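Local coordinates for protein hemolysin BL lytic component L1 (Bacillus cereus, PDB 7NMQ) that serves as a lytic component of the enterotoxin haemolysin BL, an alpha-helical pore-forming toxin that probably acts by permeabilising target-cell membranes, at residues Q34-L39 with L61-A66; A28-K33 with V217-T222; L52-L57 with K150-G155. One frame throughout, in Å; residues are numbered along the deposited sequence. Where two conformers were deposited one is given.

Contact 1 (Q34-L39 with L61-A66); sequences QPNVNL and LSRINA
The guanidinium of Arg63 presents its outer edge to the side-chain amide of Asn36, whose OD1 lies almost exactly in the guanidinium plane. The two flat groups are not coplanar: their planes stand 41° apart, and the side chains meet at about a right angle. The carbonyl oxygen of Gln34 approaches the same guanidinium obliquely. Both terminal nitrogens close on one oxygen, with Arg63 NH1 and Arg63 NH2 each 2.9 Å from Asn36 OD1. This is an end-on grip on a single atom. Both donors come from the same face of the amide; NH2 sits well above the carbonyl plane, and NH1 is tilted less and lies closer to the line of the carbonyl bond. Neither bond is straight, as expected when two N-H groups converge on one acceptor. Arg63 NH1 also makes a weak, long bond to Gln34 O at 3.4 Å, and a water donates to Gln34 O at 2.7 Å while accepting from Arg63 NH1 at 3.2 Å. A bend in the arginine chain, chi3 -73°, turns the guanidinium from its helix toward the loop. Asn36 swings its amide beside its own backbone N (chi1 -78°), and ND2 bonds to Glu60 OE2, which helps fix the amide's rotation. At the start of the loop, the buried Gln34 side chain turns elsewhere: its NE2 donates to Ser282 O, and its OE1 accepts from Ala226 N and Asn285 ND2. The loop leaving helix 10-33 is thus tied to helix 45-103 by a charged donor acting on neutral oxygens. The cation probably polarises the Asn36 amide, strengthening its ND2 as a donor to Glu60, so that the asparagine relays between a positive and a negative side chain.

Contact 2 (A28-K33 with V217-T222); sequences AKTMIK and VVIVVT
The C-terminal end of helix 10-33 (residues 28-33) runs beside strand 217-222 in roughly the same direction, the two short axes 29° apart and 9.1 Å from each other at closest approach. Alternate strand residues, Ile219 and Val221, face the helix. Lys33 is the main bridge from the helical side: its NZ donates to the backbone Ile219 O at 2.8 Å, tilted out of the carbonyl plane. On the way there its methylenes run over the isoleucine, with Lys33 CD 3.7 Å from Ile219 CB. A bend at chi3 (93°) carries the ammonium past the side chain to the strand backbone. The CD1 branch of Ile219 reaches the other way, to lie 3.4 Å from Thr30 OG1, whose hydrogen-bond partner is Leu26 O in its own helix. Near the helix end, Val221 CG2 touches Lys33 O at 3.7 Å. Val218 and Val220 pair through their backbones with strand 225-230, making a beta hairpin, probably the counterpart of the beta-tongue of ClyA-type toxins. One charged bond clasps this hydrophobic hairpin at its backbone, while van der Waals contact does the rest, an attachment that a rearrangement toward the membrane could plausibly release.

Contact 3 (L52-L57 with K150-G155); sequences LKNIHL and KNNVGG
Asn152 is the centre of the contact and meets two successive residues of helix 52-57. Its CB rests against Ile55 CG1 at 3.6 Å, the two side chains sliding past each other in opposite directions. Further out, its amide lies against the CB of Asn54, with Asn152 OD1 3.6 Å from Asn54 CB. Beside this pair, the tip of Ile55 makes a looser apolar contact, Ile55 CD1 to Val153 CG2, at 4.1 Å. Ile55 reaches both residues because its CG1 branch lies beside the backbone N (chi1 -73°) and then extends, bringing CD1 close to the Asn152 backbone as well. In the next shell, Asn152 OD1 accepts a hydrogen bond from Asn58 ND2, one turn along from Asn54 on the same helix, which holds the amide toward helix 45-103. Leu283 of helix 275-325 touches both Ile55 and Val153 and so backs the apolar side. Backbone bonds from Asn152 and Val153 to Leu162 and Thr163 secure the end of the second helix. The short helical axes pass 9.5 Å apart at 145°, roughly antiparallel but clearly inclined. Contact between the long helices 45-103 and 107-154, backed by helix 275-325, is that of a helical bundle, and it fits the elongated bundle of the ClyA/HblB-like family to which the protein belongs.

From the N terminus the chain meets contact 2 first, at 28-33, whose partner strand 217-222 returns only after nearly two hundred residues; the large loop so closed encloses both other contacts. Directly after 28-33, segment 34-39 opens contact 1, a short loop closed at 61-66. Within it lies 52-57, which pairs with 150-155 beyond it, so contacts 1 and 3 cross along the chain. They also touch in space, Val37 O lying 2.7 Å from His56 NE2, whereas contacts 2 and 3 stay about 9 Å apart at their nearest atoms. Together they join helices 10-33, 45-103 and 107-154 with the beta hairpin.

Contact 1 (Q34-L39 with L61-A66)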
loop_
_atom_site.group_PDB
_atom_site.type_symbol
_atom_site.label_atom_id
_atom_site.label_comp_id
_atom_site.label_asym_id
_atom_site.label_seq_id
_atom_site.Cartn_x
_atom_site.Cartn_y
_atom_site.Cartn_z
ATOM N N GLN A 34 12.009 -9.782 12.489
ATOM C CA GLN A 34 12.222 -11.230 12.530
ATOM C C GLN A 34 13.723 -11.493 12.522
ATOM O O GLN A 34 14.432 -11.076 11.609
ATOM C CB GLN A 34 11.551 -11.895 11.347
ATOM C CG GLN A 34 11.728 -13.387 11.443
ATOM C CD GLN A 34 10.538 -14.199 11.047
ATOM O OE1 GLN A 34 9.389 -13.891 11.325
ATOM N NE2 GLN A 34 10.822 -15.236 10.305
ATOM N N PRO A 35 14.276 -12.175 13.542
ATOM C CA PRO A 35 15.717 -12.410 13.554
ATOM C C PRO A 35 16.147 -13.520 12.601
ATOM O O PRO A 35 15.304 -14.257 12.100
ATOM C CB PRO A 35 15.990 -12.827 14.988
ATOM C CG PRO A 35 14.733 -13.498 15.390
ATOM C CD PRO A 35 13.620 -12.673 14.761
ATOM N N ASN A 36 17.454 -13.559 12.345
ATOM C CA ASN A 36 18.068 -14.700 11.621
ATOM C C ASN A 36 17.612 -15.998 12.274
ATOM O O ASN A 36 17.599 -16.110 13.532
ATOM C CB ASN A 36 19.582 -14.581 11.523
ATOM C CG ASN A 36 20.084 -13.615 10.475
ATOM O OD1 ASN A 36 19.309 -12.868 9.882
ATOM N ND2 ASN A 36 21.389 -13.632 10.241
ATOM N N VAL A 37 17.282 -16.981 11.474
ATOM C CA VAL A 37 16.734 -18.246 12.035
ATOM C C VAL A 37 17.807 -18.915 12.884
ATOM O O VAL A 37 18.958 -19.062 12.466
ATOM C CB VAL A 37 16.212 -19.171 10.933
ATOM C CG1 VAL A 37 17.288 -19.678 9.985
ATOM C CG2 VAL A 37 15.469 -20.358 11.500
ATOM N N ASN A 38 17.385 -19.380 14.047
ATOM C CA ASN A 38 18.270 -20.103 14.973
ATOM C C ASN A 38 18.137 -21.611 14.745
ATOM O O ASN A 38 17.165 -22.219 15.175
ATOM C CB ASN A 38 17.959 -19.714 16.419
ATOM C CG ASN A 38 18.885 -20.400 17.418
ATOM O OD1 ASN A 38 19.767 -21.188 17.075
ATOM N ND2 ASN A 38 18.661 -20.092 18.670
ATOM N N LEU A 39 19.142 -22.187 14.109
ATOM C CA LEU A 39 19.298 -23.666 14.038
ATOM C C LEU A 39 20.654 -24.075 14.592
ATOM O O LEU A 39 21.222 -25.093 14.150
ATOM C CB LEU A 39 19.102 -24.119 12.597
ATOM C CG LEU A 39 17.628 -24.167 12.213
ATOM C CD1 LEU A 39 17.487 -24.274 10.716
ATOM C CD2 LEU A 39 16.894 -25.309 12.921
ATOM N N LEU A 61 19.110 -9.725 3.367
ATOM C CA LEU A 61 18.636 -8.936 2.210
ATOM C C LEU A 61 17.143 -8.619 2.362
ATOM O O LEU A 61 16.729 -7.530 1.956
ATOM C CB LEU A 61 18.896 -9.716 0.930
ATOM C CG LEU A 61 18.604 -8.945 -0.351
ATOM C CD1 LEU A 61 19.422 -7.670 -0.435
ATOM C CD2 LEU A 61 18.925 -9.853 -1.515
ATOM N N SER A 62 16.357 -9.483 2.989
ATOM C CA SER A 62 14.928 -9.191 3.211
ATOM C C SER A 62 14.864 -7.895 4.028
ATOM O O SER A 62 13.947 -7.074 3.813
ATOM C CB SER A 62 14.205 -10.288 3.937
ATOM O OG SER A 62 14.283 -11.527 3.257
ATOM N N ARG A 63 15.744 -7.770 5.045
ATOM C CA ARG A 63 15.645 -6.598 5.939
ATOM C C ARG A 63 16.117 -5.344 5.205
ATOM O O ARG A 63 15.519 -4.241 5.393
ATOM C CB ARG A 63 16.359 -6.823 7.268
ATOM C CG ARG A 63 15.773 -7.980 8.077
ATOM C CD ARG A 63 16.278 -8.074 9.498
ATOM N NE ARG A 63 17.630 -8.536 9.557
ATOM C CZ ARG A 63 18.042 -9.819 9.600
ATOM N NH1 ARG A 63 17.224 -10.850 9.724
ATOM N NH2 ARG A 63 19.331 -10.027 9.636
ATOM N N ILE A 64 17.101 -5.478 4.336
ATOM C CA ILE A 64 17.523 -4.353 3.444
ATOM C C ILE A 64 16.336 -3.959 2.570
ATOM O O ILE A 64 16.079 -2.748 2.426
ATOM C CB ILE A 64 18.733 -4.769 2.613
ATOM C CG1 ILE A 64 19.962 -4.780 3.524
ATOM C CG2 ILE A 64 18.945 -3.920 1.378
ATOM C CD1 ILE A 64 21.132 -5.368 2.887
ATOM N N ASN A 65 15.649 -4.919 1.971
ATOM C CA ASN A 65 14.516 -4.567 1.075
ATOM C C ASN A 65 13.421 -3.881 1.884
ATOM O O ASN A 65 12.731 -2.959 1.364
ATOM C CB ASN A 65 13.979 -5.801 0.362
ATOM C CG ASN A 65 14.883 -6.303 -0.726
ATOM O OD1 ASN A 65 15.772 -5.600 -1.182
ATOM N ND2 ASN A 65 14.664 -7.549 -1.087
ATOM N N ALA A 66 13.189 -4.330 3.115
ATOM C CA ALA A 66 12.137 -3.739 3.956
ATOM C C ALA A 66 12.510 -2.292 4.239
ATOM O O ALA A 66 11.633 -1.394 4.216
ATOM C CB ALA A 66 11.961 -4.556 5.196
HETATM O O HOH W 1 14.170 -11.041 8.922
#

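Contact 2 (A28-K33 with V217-T222)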
loop_
_atom_site.group_PDB
_atom_site.type_symbol
_atom_site.label_atom_id
_atom_site.label_comp_id
_atom_site.label_asym_id
_atom_site.label_seq_id
_atom_site.Cartn_x
_atom_site.Cartn_y
_atom_site.Cartn_z
ATOM N N ALA A 28 6.882 -4.831 5.964
ATOM C CA ALA A 28 8.288 -4.393 6.112
ATOM C C ALA A 28 8.673 -4.411 7.588
ATOM O O ALA A 28 9.788 -4.866 7.966
ATOM C CB ALA A 28 8.454 -3.028 5.509
ATOM N N LYS A 29 7.815 -3.890 8.435
ATOM C CA LYS A 29 8.160 -3.790 9.863
ATOM C C LYS A 29 8.288 -5.204 10.444
ATOM O O LYS A 29 9.114 -5.448 11.350
ATOM C CB LYS A 29 7.118 -2.945 10.573
ATOM C CG LYS A 29 7.263 -1.469 10.278
ATOM C CD LYS A 29 6.041 -0.666 10.631
ATOM C CE LYS A 29 6.170 0.797 10.260
ATOM N NZ LYS A 29 7.000 1.528 11.250
ATOM N N THR A 30 7.470 -6.119 9.993
ATOM C CA THR A 30 7.479 -7.499 10.478
ATOM C C THR A 30 8.814 -8.142 10.071
ATOM O O THR A 30 9.499 -8.784 10.910
ATOM C CB THR A 30 6.276 -8.300 10.002
ATOM O OG1 THR A 30 5.087 -7.609 10.376
ATOM C CG2 THR A 30 6.297 -9.666 10.639
ATOM N N MET A 31 9.209 -7.958 8.811
ATOM C CA MET A 31 10.469 -8.534 8.301
ATOM C C MET A 31 11.642 -8.014 9.132
ATOM O O MET A 31 12.502 -8.810 9.484
ATOM C CB MET A 31 10.693 -8.187 6.831
ATOM C CG MET A 31 9.795 -8.956 5.897
ATOM S SD MET A 31 9.539 -10.680 6.320
ATOM C CE MET A 31 11.170 -11.312 5.950
ATOM N N ILE A 32 11.685 -6.711 9.387
ATOM C CA ILE A 32 12.810 -6.052 10.120
ATOM C C ILE A 32 12.924 -6.667 11.516
ATOM O O ILE A 32 14.055 -6.778 12.044
ATOM C CB ILE A 32 12.619 -4.515 10.111
ATOM C CG1 ILE A 32 12.886 -3.995 8.697
ATOM C CG2 ILE A 32 13.500 -3.836 11.168
ATOM C CD1 ILE A 32 12.429 -2.605 8.462
ATOM N N LYS A 33 11.834 -7.057 12.130
ATOM C CA LYS A 33 11.849 -7.551 13.529
ATOM C C LYS A 33 12.114 -9.053 13.581
ATOM O O LYS A 33 12.443 -9.526 14.638
ATOM C CB LYS A 33 10.538 -7.161 14.222
ATOM C CG LYS A 33 10.562 -5.774 14.868
ATOM C CD LYS A 33 9.456 -5.510 15.848
ATOM C CE LYS A 33 9.772 -5.814 17.297
ATOM N NZ LYS A 33 8.549 -5.710 18.132
ATOM N N VAL A 217 -1.022 -1.053 15.642
ATOM C CA VAL A 217 -0.195 -2.241 15.299
ATOM C C VAL A 217 0.924 -2.422 16.304
ATOM O O VAL A 217 1.642 -1.473 16.633
ATOM C CB VAL A 217 0.391 -2.160 13.886
ATOM C CG1 VAL A 217 1.519 -3.147 13.683
ATOM C CG2 VAL A 217 -0.712 -2.375 12.882
ATOM N N VAL A 218 1.065 -3.666 16.753
ATOM C CA VAL A 218 2.259 -4.103 17.504
ATOM C C VAL A 218 2.823 -5.323 16.774
ATOM O O VAL A 218 2.046 -6.056 16.172
ATOM C CB VAL A 218 1.930 -4.422 18.967
ATOM C CG1 VAL A 218 1.582 -3.152 19.717
ATOM C CG2 VAL A 218 0.906 -5.515 19.170
ATOM N N ILE A 219 4.142 -5.507 16.826
ATOM C CA ILE A 219 4.779 -6.710 16.230
ATOM C C ILE A 219 5.293 -7.551 17.402
ATOM O O ILE A 219 6.103 -7.017 18.182
ATOM C CB ILE A 219 5.870 -6.298 15.234
ATOM C CG1 ILE A 219 5.440 -5.250 14.180
ATOM C CG2 ILE A 219 6.431 -7.584 14.629
ATOM C CD1 ILE A 219 4.519 -5.697 13.141
ATOM N N VAL A 220 4.838 -8.797 17.539
ATOM C CA VAL A 220 5.288 -9.694 18.655
ATOM C C VAL A 220 6.229 -10.742 18.087
ATOM O O VAL A 220 5.870 -11.351 17.062
ATOM C CB VAL A 220 4.112 -10.336 19.427
ATOM C CG1 VAL A 220 4.526 -11.492 20.329
ATOM C CG2 VAL A 220 3.415 -9.271 20.253
ATOM N N VAL A 221 7.406 -10.890 18.674
ATOM C CA VAL A 221 8.351 -11.947 18.234
ATOM C C VAL A 221 8.293 -13.054 19.300
ATOM O O VAL A 221 8.587 -12.795 20.488
ATOM C CB VAL A 221 9.793 -11.444 18.069
ATOM C CG1 VAL A 221 10.710 -12.525 17.510
ATOM C CG2 VAL A 221 9.818 -10.177 17.203
ATOM N N THR A 222 7.934 -14.243 18.855
ATOM C CA THR A 222 7.855 -15.485 19.681
ATOM C C THR A 222 8.570 -16.618 18.973
ATOM O O THR A 222 8.214 -16.859 17.842
ATOM C CB THR A 222 6.409 -15.975 19.772
ATOM O OG1 THR A 222 5.579 -14.918 20.238
ATOM C CG2 THR A 222 6.272 -17.157 20.700
#

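Contact 3 (L52-L57 with K150-G155)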
loop_
_atom_site.group_PDB
_atom_site.type_symbol
_atom_site.label_atom_id
_atom_site.label_comp_id
_atom_site.label_asym_id
_atom_site.label_seq_id
_atom_site.Cartn_x
_atom_site.Cartn_y
_atom_site.Cartn_z
ATOM N N LEU A 52 21.506 -23.177 5.475
ATOM C CA LEU A 52 21.333 -22.234 6.603
ATOM C C LEU A 52 22.158 -20.964 6.347
ATOM O O LEU A 52 21.654 -19.875 6.614
ATOM C CB LEU A 52 21.734 -22.940 7.907
ATOM C CG LEU A 52 21.649 -22.084 9.158
ATOM C CD1 LEU A 52 20.229 -21.617 9.408
ATOM C CD2 LEU A 52 22.160 -22.885 10.337
ATOM N N LYS A 53 23.418 -21.090 5.916
ATOM C CA LYS A 53 24.260 -19.908 5.585
ATOM C C LYS A 53 23.542 -19.041 4.542
ATOM O O LYS A 53 23.496 -17.812 4.693
ATOM C CB LYS A 53 25.651 -20.320 5.090
ATOM C CG LYS A 53 26.352 -19.253 4.255
ATOM C CD LYS A 53 27.724 -19.635 3.750
ATOM C CE LYS A 53 28.299 -18.585 2.832
ATOM N NZ LYS A 53 29.309 -19.130 1.893
ATOM N N ASN A 54 22.980 -19.678 3.519
ATOM C CA ASN A 54 22.294 -18.960 2.432
ATOM C C ASN A 54 21.007 -18.323 2.937
ATOM O O ASN A 54 20.712 -17.202 2.533
ATOM C CB ASN A 54 22.043 -19.891 1.267
ATOM C CG ASN A 54 23.353 -20.157 0.576
ATOM O OD1 ASN A 54 24.230 -19.306 0.534
ATOM N ND2 ASN A 54 23.444 -21.264 -0.082
ATOM N N ILE A 55 20.263 -19.025 3.779
ATOM C CA ILE A 55 19.029 -18.457 4.383
ATOM C C ILE A 55 19.383 -17.203 5.155
ATOM O O ILE A 55 18.674 -16.201 5.071
ATOM C CB ILE A 55 18.334 -19.508 5.236
ATOM C CG1 ILE A 55 17.693 -20.511 4.276
ATOM C CG2 ILE A 55 17.354 -18.846 6.187
ATOM C CD1 ILE A 55 17.197 -21.759 4.888
ATOM N N HIS A 56 20.435 -17.227 5.954
ATOM C CA HIS A 56 20.796 -16.027 6.721
ATOM C C HIS A 56 21.134 -14.875 5.790
ATOM O O HIS A 56 20.725 -13.737 6.079
ATOM C CB HIS A 56 21.985 -16.312 7.621
ATOM C CG HIS A 56 21.599 -17.152 8.787
ATOM N ND1 HIS A 56 22.539 -17.857 9.491
ATOM C CD2 HIS A 56 20.405 -17.362 9.392
ATOM C CE1 HIS A 56 21.916 -18.503 10.483
ATOM N NE2 HIS A 56 20.609 -18.224 10.454
ATOM N N LEU A 57 21.819 -15.124 4.674
ATOM C CA LEU A 57 22.082 -14.051 3.691
ATOM C C LEU A 57 20.742 -13.575 3.106
ATOM O O LEU A 57 20.575 -12.361 2.909
ATOM C CB LEU A 57 22.975 -14.572 2.564
ATOM C CG LEU A 57 24.373 -14.958 3.001
ATOM C CD1 LEU A 57 25.179 -15.478 1.809
ATOM C CD2 LEU A 57 25.093 -13.848 3.688
ATOM N N LYS A 150 12.565 -19.009 -0.907
ATOM C CA LYS A 150 11.677 -20.165 -1.080
ATOM C C LYS A 150 12.528 -21.362 -1.475
ATOM O O LYS A 150 12.293 -22.454 -0.964
ATOM C CB LYS A 150 10.637 -19.888 -2.170
ATOM C CG LYS A 150 9.755 -21.067 -2.529
ATOM C CD LYS A 150 8.555 -20.667 -3.413
ATOM C CE LYS A 150 7.943 -21.855 -4.112
ATOM N NZ LYS A 150 7.323 -22.774 -3.121
ATOM N N ASN A 151 13.460 -21.215 -2.404
ATOM C CA ASN A 151 14.287 -22.363 -2.856
ATOM C C ASN A 151 15.155 -22.878 -1.696
ATOM O O ASN A 151 15.275 -24.104 -1.552
ATOM C CB ASN A 151 15.087 -21.974 -4.088
ATOM C CG ASN A 151 15.875 -23.151 -4.602
ATOM O OD1 ASN A 151 15.293 -24.154 -4.945
ATOM N ND2 ASN A 151 17.187 -23.058 -4.517
ATOM N N ASN A 152 15.698 -22.021 -0.865
ATOM C CA ASN A 152 16.592 -22.479 0.221
ATOM C C ASN A 152 15.729 -23.121 1.292
ATOM O O ASN A 152 16.189 -24.106 1.926
ATOM C CB ASN A 152 17.418 -21.338 0.775
ATOM C CG ASN A 152 18.543 -20.893 -0.121
ATOM O OD1 ASN A 152 18.832 -19.695 -0.259
ATOM N ND2 ASN A 152 19.232 -21.842 -0.689
ATOM N N VAL A 153 14.492 -22.663 1.480
ATOM C CA VAL A 153 13.591 -23.210 2.525
ATOM C C VAL A 153 12.934 -24.499 2.077
ATOM O O VAL A 153 12.795 -25.425 2.939
ATOM C CB VAL A 153 12.556 -22.164 2.962
ATOM C CG1 VAL A 153 11.449 -22.782 3.807
ATOM C CG2 VAL A 153 13.295 -21.042 3.674
ATOM N N GLY A 154 12.530 -24.615 0.819
ATOM C CA GLY A 154 11.672 -25.733 0.392
ATOM C C GLY A 154 11.989 -26.313 -0.958
ATOM O O GLY A 154 11.233 -27.153 -1.402
ATOM N N GLY A 155 13.057 -25.849 -1.602
ATOM C CA GLY A 155 13.341 -26.258 -2.976
ATOM C C GLY A 155 12.347 -25.567 -3.929
ATOM O O GLY A 155 11.549 -24.724 -3.529
#